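Local coordinates for interferon-activable protein 202 (Mus musculus, PDB 4L5R), which binds double-stranded DNA without sequence specificity and dampens inflammation by preventing activation of the AIM2 inflammasome, probably by sequestering cytoplasmic DNA, at residues 111-117 / 146-152; 123-129 / 170-176; 155-159 / 192-196. All coordinates share one frame; numbering follows the deposited sequence.

Contact 1: residues 111-117 / 146-152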
loop_
_atom_site.group_PDB
_atom_site.type_symbol
_atom_site.label_atom_id
_atom_site.label_comp_id
_atom_site.label_asym_id
_atom_site.label_seq_id
_atom_site.Cartn_x
_atom_site.Cartn_y
_atom_site.Cartn_z
ATOM N N LEU A 111 -12.431 -0.696 3.533
ATOM C CA LEU A 111 -13.618 -1.224 2.877
ATOM C C LEU A 111 -14.162 -2.442 3.610
ATOM O O LEU A 111 -13.398 -3.264 4.145
ATOM C CB LEU A 111 -13.260 -1.678 1.467
ATOM C CG LEU A 111 -13.033 -0.675 0.357
ATOM C CD1 LEU A 111 -12.836 -1.458 -0.922
ATOM C CD2 LEU A 111 -14.239 0.254 0.239
ATOM N N LYS A 112 -15.484 -2.571 3.609
ATOM C CA LYS A 112 -16.132 -3.783 4.098
ATOM C C LYS A 112 -15.655 -5.008 3.311
ATOM O O LYS A 112 -15.474 -4.959 2.089
ATOM C CB LYS A 112 -17.654 -3.658 3.982
ATOM C CG LYS A 112 -18.292 -2.700 4.976
ATOM C CD LYS A 112 -18.024 -3.109 6.411
ATOM C CE LYS A 112 -18.903 -2.326 7.374
ATOM N NZ LYS A 112 -18.588 -2.637 8.795
ATOM N N ILE A 113 -15.452 -6.105 4.022
ATOM C CA ILE A 113 -15.021 -7.339 3.391
ATOM C C ILE A 113 -16.005 -7.815 2.328
ATOM O O ILE A 113 -15.593 -8.287 1.260
ATOM C CB ILE A 113 -14.760 -8.420 4.448
ATOM C CG1 ILE A 113 -13.484 -8.056 5.218
ATOM C CG2 ILE A 113 -14.623 -9.804 3.800
ATOM C CD1 ILE A 113 -13.150 -9.032 6.331
ATOM N N SER A 114 -17.303 -7.674 2.595
ATOM C CA SER A 114 -18.266 -8.081 1.591
ATOM C C SER A 114 -18.068 -7.247 0.319
ATOM O O SER A 114 -18.185 -7.776 -0.783
ATOM C CB SER A 114 -19.714 -8.052 2.116
ATOM O OG SER A 114 -20.114 -6.742 2.471
ATOM N N LYS A 115 -17.713 -5.965 0.461
ATOM C CA LYS A 115 -17.473 -5.115 -0.705
ATOM C C LYS A 115 -16.149 -5.465 -1.390
ATOM O O LYS A 115 -16.033 -5.414 -2.622
ATOM C CB LYS A 115 -17.500 -3.628 -0.323
ATOM C CG LYS A 115 -18.902 -3.052 -0.087
ATOM C CD LYS A 115 -19.709 -2.984 -1.380
ATOM N N ILE A 116 -15.143 -5.811 -0.596
ATOM C CA ILE A 116 -13.875 -6.230 -1.169
ATOM C C ILE A 116 -14.079 -7.397 -2.136
ATOM O O ILE A 116 -13.515 -7.403 -3.244
ATOM C CB ILE A 116 -12.843 -6.587 -0.069
ATOM C CG1 ILE A 116 -12.311 -5.298 0.580
ATOM C CG2 ILE A 116 -11.698 -7.410 -0.650
ATOM C CD1 ILE A 116 -11.521 -5.538 1.869
ATOM N N LYS A 117 -14.923 -8.353 -1.731
ATOM C CA LYS A 117 -15.148 -9.572 -2.498
ATOM C C LYS A 117 -15.762 -9.333 -3.877
ATOM O O LYS A 117 -15.681 -10.189 -4.759
ATOM C CB LYS A 117 -16.001 -10.562 -1.692
ATOM C CG LYS A 117 -15.278 -11.163 -0.466
ATOM C CD LYS A 117 -16.181 -12.141 0.287
ATOM C CE LYS A 117 -15.458 -12.786 1.467
ATOM N NZ LYS A 117 -16.321 -13.778 2.173
ATOM N N LYS A 146 -11.834 -10.557 9.677
ATOM C CA LYS A 146 -13.273 -10.334 9.675
ATOM C C LYS A 146 -13.598 -8.890 10.003
ATOM O O LYS A 146 -12.779 -8.166 10.575
ATOM C CB LYS A 146 -13.937 -11.235 10.717
ATOM C CG LYS A 146 -13.524 -10.914 12.143
ATOM C CD LYS A 146 -14.386 -11.658 13.146
ATOM C CE LYS A 146 -13.948 -11.367 14.571
ATOM N NZ LYS A 146 -14.849 -12.017 15.572
ATOM N N ASP A 147 -14.802 -8.480 9.625
ATOM C CA ASP A 147 -15.402 -7.275 10.158
ATOM C C ASP A 147 -16.790 -7.691 10.663
ATOM O O ASP A 147 -17.088 -8.884 10.735
ATOM C CB ASP A 147 -15.430 -6.135 9.122
ATOM C CG ASP A 147 -16.112 -6.520 7.807
ATOM O OD1 ASP A 147 -17.066 -7.329 7.829
ATOM O OD2 ASP A 147 -15.713 -5.981 6.741
ATOM N N ASN A 148 -17.621 -6.719 11.018
ATOM C CA ASN A 148 -18.920 -7.011 11.613
ATOM C C ASN A 148 -19.832 -7.894 10.755
ATOM O O ASN A 148 -20.721 -8.566 11.278
ATOM C CB ASN A 148 -19.637 -5.709 11.991
ATOM C CG ASN A 148 -19.555 -4.655 10.896
ATOM O OD1 ASN A 148 -19.636 -4.968 9.707
ATOM N ND2 ASN A 148 -19.382 -3.397 11.296
ATOM N N GLU A 149 -19.605 -7.904 9.443
ATOM C CA GLU A 149 -20.537 -8.562 8.529
ATOM C C GLU A 149 -19.975 -9.751 7.728
ATOM O O GLU A 149 -20.739 -10.571 7.229
ATOM C CB GLU A 149 -21.213 -7.517 7.611
ATOM C CG GLU A 149 -22.095 -6.529 8.383
ATOM C CD GLU A 149 -22.724 -5.446 7.509
ATOM O OE1 GLU A 149 -22.040 -4.956 6.585
ATOM O OE2 GLU A 149 -23.904 -5.081 7.753
ATOM N N ASP A 150 -18.652 -9.865 7.628
ATOM C CA ASP A 150 -18.041 -10.917 6.817
ATOM C C ASP A 150 -16.600 -11.279 7.218
ATOM O O ASP A 150 -15.995 -10.616 8.056
ATOM C CB ASP A 150 -18.110 -10.540 5.330
ATOM C CG ASP A 150 -18.087 -11.760 4.414
ATOM O OD1 ASP A 150 -18.141 -12.900 4.933
ATOM O OD2 ASP A 150 -18.023 -11.580 3.176
ATOM N N ASN A 151 -16.079 -12.347 6.627
ATOM C CA ASN A 151 -14.700 -12.770 6.879
ATOM C C ASN A 151 -14.051 -13.220 5.582
ATOM O O ASN A 151 -14.740 -13.500 4.604
ATOM C CB ASN A 151 -14.651 -13.883 7.924
ATOM C CG ASN A 151 -15.408 -15.120 7.489
ATOM O OD1 ASN A 151 -14.950 -15.862 6.625
ATOM N ND2 ASN A 151 -16.580 -15.340 8.080
ATOM N N ILE A 152 -12.721 -13.276 5.563
ATOM C CA ILE A 152 -12.017 -13.686 4.365
ATOM C C ILE A 152 -10.645 -14.229 4.764
ATOM O O ILE A 152 -10.078 -13.831 5.781
ATOM C CB ILE A 152 -11.904 -12.516 3.345
ATOM C CG1 ILE A 152 -11.383 -13.021 1.991
ATOM C CG2 ILE A 152 -11.058 -11.392 3.906
ATOM C CD1 ILE A 152 -11.355 -11.967 0.874
HETATM O O HOH W 1 -13.635 -4.288 6.685
HETATM O O HOH W 2 -18.274 -7.073 5.207
#

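Contact 2: residues 123-129 / 170-176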
loop_
_atom_site.group_PDB
_atom_site.type_symbol
_atom_site.label_atom_id
_atom_site.label_comp_id
_atom_site.label_asym_id
_atom_site.label_seq_id
_atom_site.Cartn_x
_atom_site.Cartn_y
_atom_site.Cartn_z
ATOM N N THR A 123 -7.128 -7.040 -7.989
ATOM C CA THR A 123 -7.215 -5.743 -7.325
ATOM C C THR A 123 -6.351 -5.709 -6.064
ATOM O O THR A 123 -6.365 -6.642 -5.257
ATOM C CB THR A 123 -8.674 -5.374 -6.961
ATOM O OG1 THR A 123 -9.475 -5.357 -8.150
ATOM C CG2 THR A 123 -8.736 -4.007 -6.299
ATOM N N LEU A 124 -5.586 -4.635 -5.895
ATOM C CA LEU A 124 -4.750 -4.495 -4.710
ATOM C C LEU A 124 -5.552 -3.982 -3.536
ATOM O O LEU A 124 -6.282 -2.996 -3.646
ATOM C CB LEU A 124 -3.575 -3.556 -4.990
ATOM C CG LEU A 124 -2.632 -4.098 -6.056
ATOM C CD1 LEU A 124 -1.468 -3.130 -6.293
ATOM C CD2 LEU A 124 -2.131 -5.493 -5.655
ATOM N N ILE A 125 -5.413 -4.662 -2.406
ATOM C CA ILE A 125 -6.219 -4.381 -1.237
ATOM C C ILE A 125 -5.369 -3.886 -0.083
ATOM O O ILE A 125 -4.331 -4.471 0.249
ATOM C CB ILE A 125 -6.970 -5.661 -0.772
ATOM C CG1 ILE A 125 -7.818 -6.215 -1.921
ATOM C CG2 ILE A 125 -7.793 -5.377 0.464
ATOM C CD1 ILE A 125 -8.848 -5.219 -2.500
ATOM N N TYR A 126 -5.847 -2.833 0.566
ATOM C CA TYR A 126 -5.168 -2.276 1.719
ATOM C C TYR A 126 -6.212 -2.114 2.788
ATOM O O TYR A 126 -7.367 -1.807 2.480
ATOM C CB TYR A 126 -4.647 -0.863 1.400
ATOM C CG TYR A 126 -3.522 -0.758 0.403
ATOM C CD1 TYR A 126 -3.725 -1.052 -0.942
ATOM C CD2 TYR A 126 -2.265 -0.315 0.800
ATOM C CE1 TYR A 126 -2.696 -0.921 -1.857
ATOM C CE2 TYR A 126 -1.227 -0.176 -0.112
ATOM C CZ TYR A 126 -1.452 -0.483 -1.436
ATOM O OH TYR A 126 -0.428 -0.349 -2.343
ATOM N N GLY A 127 -5.820 -2.265 4.049
ATOM C CA GLY A 127 -6.766 -2.014 5.123
ATOM C C GLY A 127 -6.357 -2.558 6.475
ATOM O O GLY A 127 -5.331 -3.232 6.597
ATOM N N VAL A 128 -7.169 -2.258 7.485
ATOM C CA VAL A 128 -6.949 -2.717 8.856
ATOM C C VAL A 128 -8.145 -3.597 9.218
ATOM O O VAL A 128 -9.314 -3.177 9.056
ATOM C CB VAL A 128 -6.911 -1.526 9.820
ATOM C CG1 VAL A 128 -6.747 -1.995 11.255
ATOM C CG2 VAL A 128 -5.808 -0.537 9.411
ATOM N N PHE A 129 -7.873 -4.812 9.679
ATOM C CA PHE A 129 -8.951 -5.781 9.935
ATOM C C PHE A 129 -8.747 -6.526 11.244
ATOM O O PHE A 129 -7.607 -6.850 11.626
ATOM C CB PHE A 129 -8.995 -6.833 8.829
ATOM C CG PHE A 129 -9.077 -6.276 7.445
ATOM C CD1 PHE A 129 -7.927 -5.932 6.753
ATOM C CD2 PHE A 129 -10.314 -6.106 6.828
ATOM C CE1 PHE A 129 -8.006 -5.422 5.468
ATOM C CE2 PHE A 129 -10.399 -5.607 5.542
ATOM C CZ PHE A 129 -9.244 -5.268 4.861
ATOM N N LYS A 170 -4.991 -5.908 15.679
ATOM C CA LYS A 170 -5.632 -5.886 14.376
ATOM C C LYS A 170 -4.524 -6.025 13.340
ATOM O O LYS A 170 -3.365 -5.703 13.612
ATOM C CB LYS A 170 -6.398 -4.583 14.152
ATOM C CG LYS A 170 -7.400 -4.240 15.236
ATOM C CD LYS A 170 -8.444 -3.274 14.701
ATOM C CE LYS A 170 -9.048 -2.419 15.806
ATOM N NZ LYS A 170 -10.197 -1.603 15.308
ATOM N N LEU A 171 -4.877 -6.521 12.161
ATOM C CA LEU A 171 -3.921 -6.725 11.092
ATOM C C LEU A 171 -4.021 -5.618 10.061
ATOM O O LEU A 171 -5.105 -5.378 9.522
ATOM C CB LEU A 171 -4.241 -8.037 10.404
ATOM C CG LEU A 171 -3.187 -8.572 9.458
ATOM C CD1 LEU A 171 -1.936 -8.867 10.286
ATOM C CD2 LEU A 171 -3.718 -9.826 8.771
ATOM N N GLN A 172 -2.901 -4.963 9.774
ATOM C CA GLN A 172 -2.853 -3.974 8.700
ATOM C C GLN A 172 -2.223 -4.576 7.448
ATOM O O GLN A 172 -1.101 -5.084 7.481
ATOM C CB GLN A 172 -2.079 -2.721 9.114
ATOM C CG GLN A 172 -2.272 -1.606 8.104
ATOM C CD GLN A 172 -1.906 -0.229 8.649
ATOM O OE1 GLN A 172 -1.175 -0.108 9.636
ATOM N NE2 GLN A 172 -2.416 0.813 8.002
ATOM N N LEU A 173 -2.954 -4.525 6.343
ATOM C CA LEU A 173 -2.487 -5.114 5.096
ATOM C C LEU A 173 -2.151 -4.011 4.115
ATOM O O LEU A 173 -2.914 -3.047 3.978
ATOM C CB LEU A 173 -3.591 -5.970 4.482
ATOM C CG LEU A 173 -4.157 -7.112 5.320
ATOM C CD1 LEU A 173 -5.234 -7.820 4.533
ATOM C CD2 LEU A 173 -3.030 -8.058 5.684
ATOM N N PHE A 174 -1.024 -4.165 3.417
ATOM C CA PHE A 174 -0.668 -3.288 2.313
ATOM C C PHE A 174 -0.473 -4.108 1.042
ATOM O O PHE A 174 0.318 -5.066 1.013
ATOM C CB PHE A 174 0.643 -2.496 2.585
ATOM C CG PHE A 174 0.617 -1.664 3.845
ATOM C CD1 PHE A 174 0.621 -2.272 5.096
ATOM C CD2 PHE A 174 0.594 -0.285 3.775
ATOM C CE1 PHE A 174 0.612 -1.512 6.258
ATOM C CE2 PHE A 174 0.580 0.490 4.929
ATOM C CZ PHE A 174 0.595 -0.122 6.170
ATOM N N SER A 175 -1.181 -3.702 -0.013
ATOM C CA SER A 175 -0.979 -4.233 -1.365
ATOM C C SER A 175 -1.126 -5.758 -1.424
ATOM O O SER A 175 -0.254 -6.465 -1.938
ATOM C CB SER A 175 0.384 -3.798 -1.920
ATOM O OG SER A 175 0.536 -4.155 -3.287
ATOM N N PHE A 176 -2.225 -6.262 -0.887
ATOM C CA PHE A 176 -2.576 -7.662 -1.085
ATOM C C PHE A 176 -3.405 -7.818 -2.354
ATOM O O PHE A 176 -4.016 -6.862 -2.808
ATOM C CB PHE A 176 -3.310 -8.209 0.140
ATOM C CG PHE A 176 -2.374 -8.765 1.180
ATOM C CD1 PHE A 176 -1.550 -7.920 1.906
ATOM C CD2 PHE A 176 -2.297 -10.129 1.400
ATOM C CE1 PHE A 176 -0.662 -8.416 2.850
ATOM C CE2 PHE A 176 -1.413 -10.639 2.350
ATOM C CZ PHE A 176 -0.604 -9.781 3.076
#

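Contact 3: residues 155-159 / 192-196. Unlike the reference sequence in segment 155-159: Glu159 (reference Lys).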
loop_
_atom_site.group_PDB
_atom_site.type_symbol
_atom_site.label_atom_id
_atom_site.label_comp_id
_atom_site.label_asym_id
_atom_site.label_seq_id
_atom_site.Cartn_x
_atom_site.Cartn_y
_atom_site.Cartn_z
ATOM N N VAL A 155 -3.670 -15.043 2.767
ATOM C CA VAL A 155 -2.533 -15.919 2.524
ATOM C C VAL A 155 -1.254 -15.117 2.312
ATOM O O VAL A 155 -1.121 -14.388 1.322
ATOM C CB VAL A 155 -2.790 -16.855 1.311
ATOM C CG1 VAL A 155 -1.549 -17.700 0.998
ATOM C CG2 VAL A 155 -4.008 -17.776 1.591
ATOM N N TRP A 156 -0.323 -15.258 3.254
ATOM C CA TRP A 156 1.006 -14.655 3.165
ATOM C C TRP A 156 1.994 -15.745 2.755
ATOM O O TRP A 156 2.261 -16.694 3.515
ATOM C CB TRP A 156 1.375 -14.016 4.511
ATOM C CG TRP A 156 2.792 -13.514 4.624
ATOM C CD1 TRP A 156 3.859 -14.183 5.168
ATOM C CD2 TRP A 156 3.292 -12.230 4.210
ATOM N NE1 TRP A 156 4.983 -13.396 5.117
ATOM C CE2 TRP A 156 4.665 -12.197 4.525
ATOM C CE3 TRP A 156 2.715 -11.113 3.600
ATOM C CZ2 TRP A 156 5.463 -11.089 4.261
ATOM C CZ3 TRP A 156 3.523 -10.005 3.321
ATOM C CH2 TRP A 156 4.878 -10.005 3.656
ATOM N N ASP A 157 2.506 -15.603 1.533
ATOM C CA ASP A 157 3.215 -16.649 0.806
ATOM C C ASP A 157 4.713 -16.406 0.781
ATOM O O ASP A 157 5.475 -17.256 0.324
ATOM C CB ASP A 157 2.722 -16.654 -0.644
ATOM C CG ASP A 157 2.281 -18.018 -1.109
ATOM O OD1 ASP A 157 1.953 -18.854 -0.245
ATOM O OD2 ASP A 157 2.253 -18.247 -2.337
ATOM N N LYS A 158 5.135 -15.223 1.226
ATOM C CA LYS A 158 6.550 -14.891 1.234
ATOM C C LYS A 158 7.268 -15.792 2.235
ATOM O O LYS A 158 6.797 -15.986 3.359
ATOM C CB LYS A 158 6.761 -13.414 1.572
ATOM C CG LYS A 158 6.258 -12.439 0.496
ATOM C CD LYS A 158 6.567 -10.980 0.869
ATOM C CE LYS A 158 6.345 -10.034 -0.300
ATOM N NZ LYS A 158 6.733 -8.593 0.004
ATOM N N GLU A 159 8.390 -16.367 1.814
ATOM C CA GLU A 159 9.206 -17.171 2.713
ATOM C C GLU A 159 9.903 -16.217 3.668
ATOM O O GLU A 159 11.037 -15.797 3.433
ATOM C CB GLU A 159 10.226 -18.007 1.938
ATOM N N HIS A 192 5.068 -6.969 -3.491
ATOM C CA HIS A 192 5.113 -5.776 -2.641
ATOM C C HIS A 192 4.339 -5.855 -1.324
ATOM O O HIS A 192 4.321 -4.887 -0.565
ATOM C CB HIS A 192 4.610 -4.534 -3.413
ATOM C CG HIS A 192 5.340 -4.267 -4.692
ATOM N ND1 HIS A 192 4.695 -3.848 -5.836
ATOM C CD2 HIS A 192 6.659 -4.333 -5.007
ATOM C CE1 HIS A 192 5.579 -3.675 -6.803
ATOM N NE2 HIS A 192 6.779 -3.964 -6.325
ATOM N N SER A 193 3.680 -6.975 -1.035
ATOM C CA SER A 193 2.834 -7.010 0.149
ATOM C C SER A 193 3.595 -6.806 1.452
ATOM O O SER A 193 4.755 -7.215 1.595
ATOM C CB SER A 193 2.015 -8.312 0.219
ATOM O OG SER A 193 1.323 -8.526 -0.999
ATOM N N PHE A 194 2.924 -6.164 2.396
ATOM C CA PHE A 194 3.483 -5.869 3.704
ATOM C C PHE A 194 2.371 -6.026 4.730
ATOM O O PHE A 194 1.232 -5.567 4.525
ATOM C CB PHE A 194 4.029 -4.437 3.717
ATOM C CG PHE A 194 4.747 -4.054 4.987
ATOM C CD1 PHE A 194 6.091 -4.415 5.187
ATOM C CD2 PHE A 194 4.112 -3.282 5.954
ATOM C CE1 PHE A 194 6.756 -4.031 6.347
ATOM C CE2 PHE A 194 4.777 -2.895 7.110
ATOM C CZ PHE A 194 6.110 -3.275 7.304
ATOM N N ILE A 195 2.693 -6.687 5.835
ATOM C CA ILE A 195 1.710 -6.932 6.859
ATOM C C ILE A 195 2.252 -6.592 8.239
ATOM O O ILE A 195 3.395 -6.938 8.580
ATOM C CB ILE A 195 1.248 -8.401 6.786
ATOM C CG1 ILE A 195 0.227 -8.709 7.866
ATOM C CG2 ILE A 195 2.447 -9.341 6.884
ATOM C CD1 ILE A 195 -0.301 -10.121 7.768
ATOM N N LYS A 196 1.448 -5.901 9.039
ATOM C CA LYS A 196 1.863 -5.606 10.410
ATOM C C LYS A 196 0.706 -5.432 11.382
ATOM O O LYS A 196 -0.430 -5.149 10.983
ATOM C CB LYS A 196 2.792 -4.385 10.462
ATOM C CG LYS A 196 2.128 -3.061 10.173
ATOM C CD LYS A 196 3.096 -1.913 10.467
ATOM C CE LYS A 196 2.574 -0.580 9.935
ATOM N NZ LYS A 196 3.548 0.536 10.148
#

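Contact 1: residues 111-117 / 146-152
Asp147 reaches from the turn of a beta hairpin to the first turn of the short helix 113-116. Its OD2 presents the syn lone pair to the backbone N of Ile113, the first residue after the N-cap Lys112, in a bond of 2.7 Å that is nearly straight at 175°. One water links the same oxygen to Leu111 O, and a second ties Asp147 OD1 to the next amide of the helix, Ser114 N. With chi1 at 55°, the carboxylate of Asp147 sits between its own N and carbonyl carbon, where OD1 can also take the amides of Glu149 and Asp150, the latter at 3.0 Å; these bonds form an Asx turn and the longer Asx motif, and fix the group's rotation. With an alanine at this position, Ile113 N would probably lose its acceptor and the hairpin turn the bonds that pin it. Next to the carboxylate, Ile113 fills the apolar part of the contact: CG1 lies anti to the carbonyl carbon, carrying CD1 to 3.6 Å from Lys146 CA, while CG2 packs against Ile152 CB at 3.9 Å. Phe129 of strand 124-136 backs this isoleucine. One turn on from Ile113, Lys117 runs extended beyond CG. Its NZ meets Asp150 OD2 at 3.0 Å, from above the carboxylate plane, as a salt bridge, and Asn151 O at 2.9 Å, almost in line with that carbonyl. The hairpin between strands 141-146 and 151-156 is thus clasped at two points along 111-117. A carboxylate next to the helix N terminus would be favoured by the helix dipole, and the charge of Lys117 is probably balanced by Asp150, with Asn151 O gripping the ammonium further.

Contact 2: residues 123-129 / 170-176
Phe129 and Leu173 pack on the interior face of a beta sheet in the second OB fold of the first HIN-200 domain, where strands 124-129 and 171-174 run antiparallel. Phe129 CE1 lies 3.8 Å from Leu173 CD1, and the two side chains cross at about a right angle. With chi1 at -53°, the Phe129 ring leans back over Gly127, into the space that a beta-carbon there would need. Gly127 and Leu173 form a hydrogen-bonded pair, as do Phe129 and Leu171, so both packing residues are also fastened through their backbones. Past Leu173 the register slips by one residue. Ser175, in a left-handed backbone conformation, and Phe176 both face Ile125, making a G1 beta bulge at which the second strand turns a corner; Phe176 O still accepts from Ile125 N at 2.6 Å. Tyr126 covers this bend from the other face of the sheet. One face of its ring is covered by the Phe174-Ser175 peptide, with Ser175 N 3.4 Å above the ring centre. Ser175 OG, hydrogen-bonded to Lys52 NZ, sits 3.8 Å from both Leu124 CD1 and Leu124 CD2, while Ser175 CB rests 3.6 Å from the hydroxyl oxygen OH of Tyr126.

Contact 3: residues 155-159 / 192-196
Trp156 and Ile195 meet inside the second OB-fold barrel of the first HIN-200 domain, between strands 151-156 and 194-197, which are not paired with each other: even the nearest alpha-carbons, Trp156 CA and Ser193 CA, stand 8.4 Å apart. The gap is bridged by the side chains of Trp156 and Lys158, which reach side-chain and backbone atoms of 192-196. Ile195 CG2 sits over the six-membered ring of the Trp156 indole, 3.8 Å from its centroid and only 15° off the ring normal, a CH-pi contact. That methyl occupies the slot between the backbone N and carbonyl carbon of Ile195, while CG1 is turned anti to N. On the opposite face of the indole, toward its rim, lies Lys158 CB, so the ring is sandwiched between an isoleucine methyl and the foot of a lysine chain. The edge is used as well: Ser193 O approaches Trp156 CH2 to 3.5 Å near the ring plane, and Ser193 CB comes up to Trp156 CZ3 at 3.8 Å. The same carbonyl is the target of Lys158. Its chain runs extended beyond CG alongside the indole until Lys158 NZ donates to Ser193 O at 2.9 Å, in the carbonyl plane and on a lone pair. Lys158 NZ also bonds Asn191 O, so one ammonium grips two carbonyls two residues apart, those of Asn191 and Ser193. Ser193 OG bonds Gly190 N and Ser175 O, His192 O accepts from NE2 of His39, a residue that mediates interaction with TP53BP1, and Ile163 touches both Trp156 and Ile195. Trp156 NE1 hydrogen-bonds Gln160 O, which would help to fix the rotation of the indole.

Overall arrangement
All three contacts belong to the second sheet of the domain. Contact 1 lies toward the surface, its helix packed on strand 124-136, and touches contact 2 where Ile116 CD1 packs 3.8 Å from Phe129 CZ; their centres lie 12 Å apart. Contacts 2 and 3, with centres 10 Å apart, are joined by the pairing of strands 171-174 and 194-197, with Gln172 N 2.8 Å from Lys196 O, and by Phe176 CZ, 3.6 Å from Trp156 CE3. Contacts 1 and 3 share strand 151-156, with their centres 19 Å apart. The side chains of Phe174 and Phe194 each approach that of His39 to about 4 Å. The nearest atoms of contacts 1, 2 and 3 lie about 8, 6 and 5 Å from the bound DNA.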